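Local atomic coordinates of inosine-uridine nucleoside N-ribohydrolase (Xanthomonas oryzae pv. oryzae, PDB entry 4KL0), a protein that binds calcium and probably hydrolyses N-glycosidic bonds of nucleosides, although its actual role as a bacterial effector is unclear. Residues Gly328-His340 with Glu348-Ala361. Residues are numbered along the deposited sequence; the frame is centred on the assembly and turned at random.
Sequences GTARLLFQPTPMH and EHVGHAEVVRPEKA
Glu354 O and the CG2 methyl of Val355 meet the edge of the Phe334 ring, CG2 3.9 Å from CE1. Over the centre of one face sits CB of its own neighbour Leu333, and Val350 CG1 comes in obliquely, 3.8 Å from CD1. The imidazole of His349 carries Gly351 N over one face, offset toward the rim, while the His349 and Met339 side chains lie side by side, pointing the same way and touching through CB and CG. The carboxylate of Glu354 bridges Thr337 of the other segment and Gly351 of its own. Its chain bends at chi2 (73°), bringing OE2 to Thr337 OG1. That hydroxyl donates a short hydrogen bond of 2.6 Å from the anti side. OE1 takes the N-H of Gly351 at 2.8 Å. Both carboxylate oxygens are thus engaged, fixing its rotation and linking the His352–Val355 turn to strand 337-338 and to the end of strand 347-350. Thr337 and His349 form an antiparallel hydrogen-bonded pair, Gln335 N donates almost straight to Glu354 O (165°), and Leu333 O, at the end of its helix, accepts from Val356 N at 3.1 Å and weakly from Arg357 N. Beyond them, Leu333 CD1 packs on Ala361 CB at 3.8 Å. Pro336 lies beside Val350 and against Glu348, whose OE1 forms a salt bridge with Arg222. The segments contribute hairpin strands 337-338, outermost in the Rossmann-like sheet, and 347-350, paired with strand 221-224; the contact runs on to helices 327-333 and 358-372, with helix 317-325 against Phe334 and helix 10-20 meeting Leu332 and Lys360.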
loop_
_atom_site.group_PDB
_atom_site.type_symbol
_atom_site.label_atom_id
_atom_site.label_comp_id
_atom_site.label_asym_id
_atom_site.label_seq_id
_atom_site.Cartn_x
_atom_site.Cartn_y
_atom_site.Cartn_z
ATOM N N GLY A 328 -1.288 11.976 -12.140
ATOM C CA GLY A 328 -2.228 11.578 -13.192
ATOM C C GLY A 328 -3.443 10.838 -12.655
ATOM O O GLY A 328 -4.605 11.078 -13.040
ATOM N N THR A 329 -3.188 9.916 -11.742
ATOM C CA THR A 329 -4.299 9.185 -11.170
ATOM C C THR A 329 -5.020 10.029 -10.100
ATOM O O THR A 329 -6.248 9.964 -10.013
ATOM C CB THR A 329 -3.777 7.862 -10.561
ATOM O OG1 THR A 329 -2.605 8.140 -9.815
ATOM C CG2 THR A 329 -3.463 6.811 -11.694
ATOM N N ALA A 330 -4.265 10.798 -9.304
ATOM C CA ALA A 330 -4.847 11.575 -8.195
ATOM C C ALA A 330 -5.847 12.541 -8.775
ATOM O O ALA A 330 -6.947 12.684 -8.252
ATOM C CB ALA A 330 -3.814 12.330 -7.461
ATOM N N ARG A 331 -5.482 13.194 -9.884
ATOM C CA ARG A 331 -6.357 14.255 -10.385
ATOM C C ARG A 331 -7.643 13.665 -10.946
ATOM O O ARG A 331 -8.674 14.323 -11.010
ATOM C CB ARG A 331 -5.617 15.168 -11.374
ATOM C CG ARG A 331 -4.503 15.993 -10.672
ATOM C CD ARG A 331 -3.685 16.867 -11.657
ATOM N NE ARG A 331 -2.530 17.516 -11.018
ATOM C CZ ARG A 331 -1.295 17.548 -11.535
ATOM N NH1 ARG A 331 -1.041 16.965 -12.711
ATOM N NH2 ARG A 331 -0.309 18.165 -10.877
ATOM N N LEU A 332 -7.601 12.403 -11.328
ATOM C CA LEU A 332 -8.775 11.700 -11.765
ATOM C C LEU A 332 -9.756 11.417 -10.614
ATOM O O LEU A 332 -10.977 11.424 -10.818
ATOM C CB LEU A 332 -8.331 10.373 -12.381
ATOM C CG LEU A 332 -8.937 9.860 -13.677
ATOM C CD1 LEU A 332 -8.806 10.906 -14.756
ATOM C CD2 LEU A 332 -8.247 8.548 -14.064
ATOM N N LEU A 333 -9.235 11.121 -9.415
ATOM C CA LEU A 333 -10.085 10.511 -8.395
ATOM C C LEU A 333 -10.271 11.351 -7.144
ATOM O O LEU A 333 -11.268 11.162 -6.428
ATOM C CB LEU A 333 -9.492 9.143 -7.961
ATOM C CG LEU A 333 -9.235 8.109 -9.065
ATOM C CD1 LEU A 333 -8.552 6.908 -8.412
ATOM C CD2 LEU A 333 -10.517 7.668 -9.765
ATOM N N PHE A 334 -9.313 12.218 -6.841
ATOM C CA PHE A 334 -9.238 12.831 -5.518
ATOM C C PHE A 334 -9.160 14.349 -5.533
ATOM O O PHE A 334 -8.665 14.980 -6.466
ATOM C CB PHE A 334 -8.015 12.343 -4.730
ATOM C CG PHE A 334 -7.852 10.859 -4.686
ATOM C CD1 PHE A 334 -8.694 10.065 -3.940
ATOM C CD2 PHE A 334 -6.762 10.249 -5.340
ATOM C CE1 PHE A 334 -8.516 8.688 -3.924
ATOM C CE2 PHE A 334 -6.550 8.883 -5.264
ATOM C CZ PHE A 334 -7.427 8.103 -4.590
ATOM N N GLN A 335 -9.638 14.935 -4.441
ATOM C CA GLN A 335 -9.479 16.354 -4.207
ATOM C C GLN A 335 -8.984 16.504 -2.763
ATOM O O GLN A 335 -9.794 16.758 -1.857
ATOM C CB GLN A 335 -10.841 17.008 -4.361
ATOM C CG GLN A 335 -10.876 18.491 -4.298
ATOM C CD GLN A 335 -12.333 19.002 -4.396
ATOM O OE1 GLN A 335 -13.080 18.613 -5.315
ATOM N NE2 GLN A 335 -12.746 19.841 -3.417
ATOM N N PRO A 336 -7.664 16.301 -2.533
ATOM C CA PRO A 336 -7.076 16.333 -1.184
ATOM C C PRO A 336 -7.367 17.658 -0.490
ATOM O O PRO A 336 -7.447 18.708 -1.135
ATOM C CB PRO A 336 -5.567 16.217 -1.457
ATOM C CG PRO A 336 -5.505 15.416 -2.749
ATOM C CD PRO A 336 -6.659 15.993 -3.566
ATOM N N THR A 337 -7.537 17.611 0.826
ATOM C CA THR A 337 -7.805 18.831 1.605
ATOM C C THR A 337 -6.542 19.323 2.317
ATOM O O THR A 337 -5.871 18.561 3.021
ATOM C CB THR A 337 -8.968 18.542 2.635
ATOM O OG1 THR A 337 -10.173 18.197 1.924
ATOM C CG2 THR A 337 -9.197 19.749 3.591
ATOM N N PRO A 338 -6.158 20.596 2.140
ATOM C CA PRO A 338 -4.947 20.990 2.870
ATOM C C PRO A 338 -5.191 21.122 4.362
ATOM O O PRO A 338 -6.276 21.599 4.754
ATOM C CB PRO A 338 -4.548 22.341 2.257
ATOM C CG PRO A 338 -5.804 22.866 1.669
ATOM C CD PRO A 338 -6.683 21.673 1.282
ATOM N N MET A 339 -4.213 20.682 5.160
ATOM C CA MET A 339 -4.302 20.682 6.631
ATOM C C MET A 339 -3.245 21.533 7.334
ATOM O O MET A 339 -3.336 21.779 8.546
ATOM C CB MET A 339 -4.226 19.247 7.181
ATOM C CG MET A 339 -5.502 18.476 7.062
ATOM S SD MET A 339 -6.849 19.188 8.064
ATOM C CE MET A 339 -8.011 18.927 6.860
ATOM N N HIS A 340 -2.220 21.966 6.606
ATOM C CA HIS A 340 -1.130 22.684 7.224
ATOM C C HIS A 340 -1.565 24.121 7.519
ATOM O O HIS A 340 -2.596 24.578 6.990
ATOM C CB HIS A 340 0.098 22.679 6.319
ATOM C CG HIS A 340 -0.179 23.160 4.923
ATOM N ND1 HIS A 340 -1.035 22.510 4.056
ATOM C CD2 HIS A 340 0.299 24.234 4.247
ATOM C CE1 HIS A 340 -1.081 23.166 2.908
ATOM N NE2 HIS A 340 -0.279 24.218 2.998
ATOM N N GLU A 348 -1.467 17.378 3.091
ATOM C CA GLU A 348 -2.801 17.202 2.589
ATOM C C GLU A 348 -3.475 15.968 3.130
ATOM O O GLU A 348 -2.809 14.939 3.364
ATOM C CB GLU A 348 -2.764 17.096 1.058
ATOM C CG GLU A 348 -2.309 18.364 0.382
ATOM C CD GLU A 348 -2.211 18.123 -1.092
ATOM O OE1 GLU A 348 -1.497 17.168 -1.469
ATOM O OE2 GLU A 348 -2.855 18.854 -1.865
ATOM N N HIS A 349 -4.798 16.042 3.284
ATOM C CA HIS A 349 -5.551 14.936 3.819
ATOM C C HIS A 349 -6.459 14.334 2.773
ATOM O O HIS A 349 -7.188 15.054 2.041
ATOM C CB HIS A 349 -6.363 15.407 5.050
ATOM C CG HIS A 349 -7.382 14.409 5.513
ATOM N ND1 HIS A 349 -8.738 14.656 5.482
ATOM C CD2 HIS A 349 -7.245 13.148 5.982
ATOM C CE1 HIS A 349 -9.395 13.589 5.912
ATOM N NE2 HIS A 349 -8.510 12.668 6.247
ATOM N N VAL A 350 -6.424 13.006 2.642
ATOM C CA VAL A 350 -7.423 12.329 1.817
ATOM C C VAL A 350 -8.265 11.342 2.634
ATOM O O VAL A 350 -7.805 10.218 2.932
ATOM C CB VAL A 350 -6.804 11.561 0.597
ATOM C CG1 VAL A 350 -7.906 10.923 -0.298
ATOM C CG2 VAL A 350 -5.893 12.497 -0.231
ATOM N N GLY A 351 -9.484 11.763 2.992
ATOM C CA GLY A 351 -10.462 10.916 3.646
ATOM C C GLY A 351 -11.696 10.678 2.796
ATOM O O GLY A 351 -11.624 10.700 1.565
ATOM N N HIS A 352 -12.848 10.426 3.417
ATOM C CA HIS A 352 -14.001 10.006 2.610
ATOM C C HIS A 352 -14.474 11.127 1.654
ATOM O O HIS A 352 -14.793 10.873 0.485
ATOM C CB HIS A 352 -15.167 9.530 3.487
ATOM C CG HIS A 352 -15.829 10.626 4.246
ATOM N ND1 HIS A 352 -16.985 11.234 3.808
ATOM C CD2 HIS A 352 -15.486 11.251 5.400
ATOM C CE1 HIS A 352 -17.336 12.181 4.669
ATOM N NE2 HIS A 352 -16.448 12.206 5.649
ATOM N N ALA A 353 -14.464 12.365 2.139
ATOM C CA ALA A 353 -15.014 13.497 1.346
ATOM C C ALA A 353 -14.135 13.799 0.131
ATOM O O ALA A 353 -14.580 14.279 -0.923
ATOM C CB ALA A 353 -15.117 14.736 2.222
ATOM N N GLU A 354 -12.877 13.464 0.290
ATOM C CA GLU A 354 -11.856 13.768 -0.700
ATOM C C GLU A 354 -11.778 12.718 -1.809
ATOM O O GLU A 354 -11.117 12.956 -2.806
ATOM C CB GLU A 354 -10.484 13.881 -0.011
ATOM C CG GLU A 354 -10.301 15.109 0.881
ATOM C CD GLU A 354 -11.086 15.012 2.213
ATOM O OE1 GLU A 354 -11.328 13.898 2.764
ATOM O OE2 GLU A 354 -11.480 16.086 2.710
ATOM N N VAL A 355 -12.371 11.549 -1.625
ATOM C CA VAL A 355 -12.534 10.614 -2.726
ATOM C C VAL A 355 -13.783 11.016 -3.500
ATOM O O VAL A 355 -14.875 10.624 -3.142
ATOM C CB VAL A 355 -12.693 9.152 -2.231
ATOM C CG1 VAL A 355 -12.779 8.177 -3.437
ATOM C CG2 VAL A 355 -11.495 8.797 -1.336
ATOM N N VAL A 356 -13.595 11.800 -4.559
ATOM C CA VAL A 356 -14.737 12.414 -5.254
ATOM C C VAL A 356 -15.339 11.538 -6.363
ATOM O O VAL A 356 -16.524 11.706 -6.754
ATOM C CB VAL A 356 -14.384 13.827 -5.717
ATOM C CG1 VAL A 356 -14.102 14.727 -4.491
ATOM C CG2 VAL A 356 -13.194 13.795 -6.669
ATOM N N ARG A 357 -14.558 10.571 -6.837
ATOM C CA ARG A 357 -15.040 9.626 -7.837
ATOM C C ARG A 357 -14.856 8.158 -7.444
ATOM O O ARG A 357 -14.084 7.440 -8.083
ATOM C CB ARG A 357 -14.369 9.872 -9.219
ATOM C CG ARG A 357 -14.403 11.329 -9.755
ATOM C CD ARG A 357 -15.798 11.747 -10.228
ATOM N NE ARG A 357 -15.830 13.120 -10.757
ATOM C CZ ARG A 357 -16.650 14.083 -10.310
ATOM N NH1 ARG A 357 -17.514 13.838 -9.321
ATOM N NH2 ARG A 357 -16.614 15.302 -10.853
ATOM N N PRO A 358 -15.609 7.679 -6.430
ATOM C CA PRO A 358 -15.371 6.319 -5.949
ATOM C C PRO A 358 -15.715 5.206 -6.922
ATOM O O PRO A 358 -15.035 4.169 -6.867
ATOM C CB PRO A 358 -16.230 6.233 -4.676
ATOM C CG PRO A 358 -17.276 7.237 -4.877
ATOM C CD PRO A 358 -16.738 8.322 -5.728
ATOM N N GLU A 359 -16.739 5.351 -7.775
ATOM C CA GLU A 359 -17.037 4.226 -8.689
ATOM C C GLU A 359 -15.964 4.179 -9.771
ATOM O O GLU A 359 -15.581 3.100 -10.228
ATOM C CB GLU A 359 -18.463 4.256 -9.286
ATOM C CG GLU A 359 -18.765 3.116 -10.306
ATOM C CD GLU A 359 -18.457 1.660 -9.823
ATOM O OE1 GLU A 359 -17.872 0.894 -10.637
ATOM O OE2 GLU A 359 -18.821 1.263 -8.669
ATOM N N LYS A 360 -15.439 5.348 -10.137
ATOM C CA LYS A 360 -14.321 5.380 -11.064
ATOM C C LYS A 360 -13.030 4.808 -10.422
ATOM O O LYS A 360 -12.270 4.130 -11.086
ATOM C CB LYS A 360 -14.071 6.790 -11.594
ATOM C CG LYS A 360 -12.897 6.865 -12.593
ATOM C CD LYS A 360 -13.193 7.741 -13.754
ATOM C CE LYS A 360 -13.075 9.194 -13.449
ATOM N NZ LYS A 360 -13.535 9.965 -14.661
ATOM N N ALA A 361 -12.793 5.127 -9.158
ATOM C CA ALA A 361 -11.669 4.507 -8.441
ATOM C C ALA A 361 -11.789 2.987 -8.439
ATOM O O ALA A 361 -10.797 2.256 -8.680
ATOM C CB ALA A 361 -11.572 5.067 -7.005
#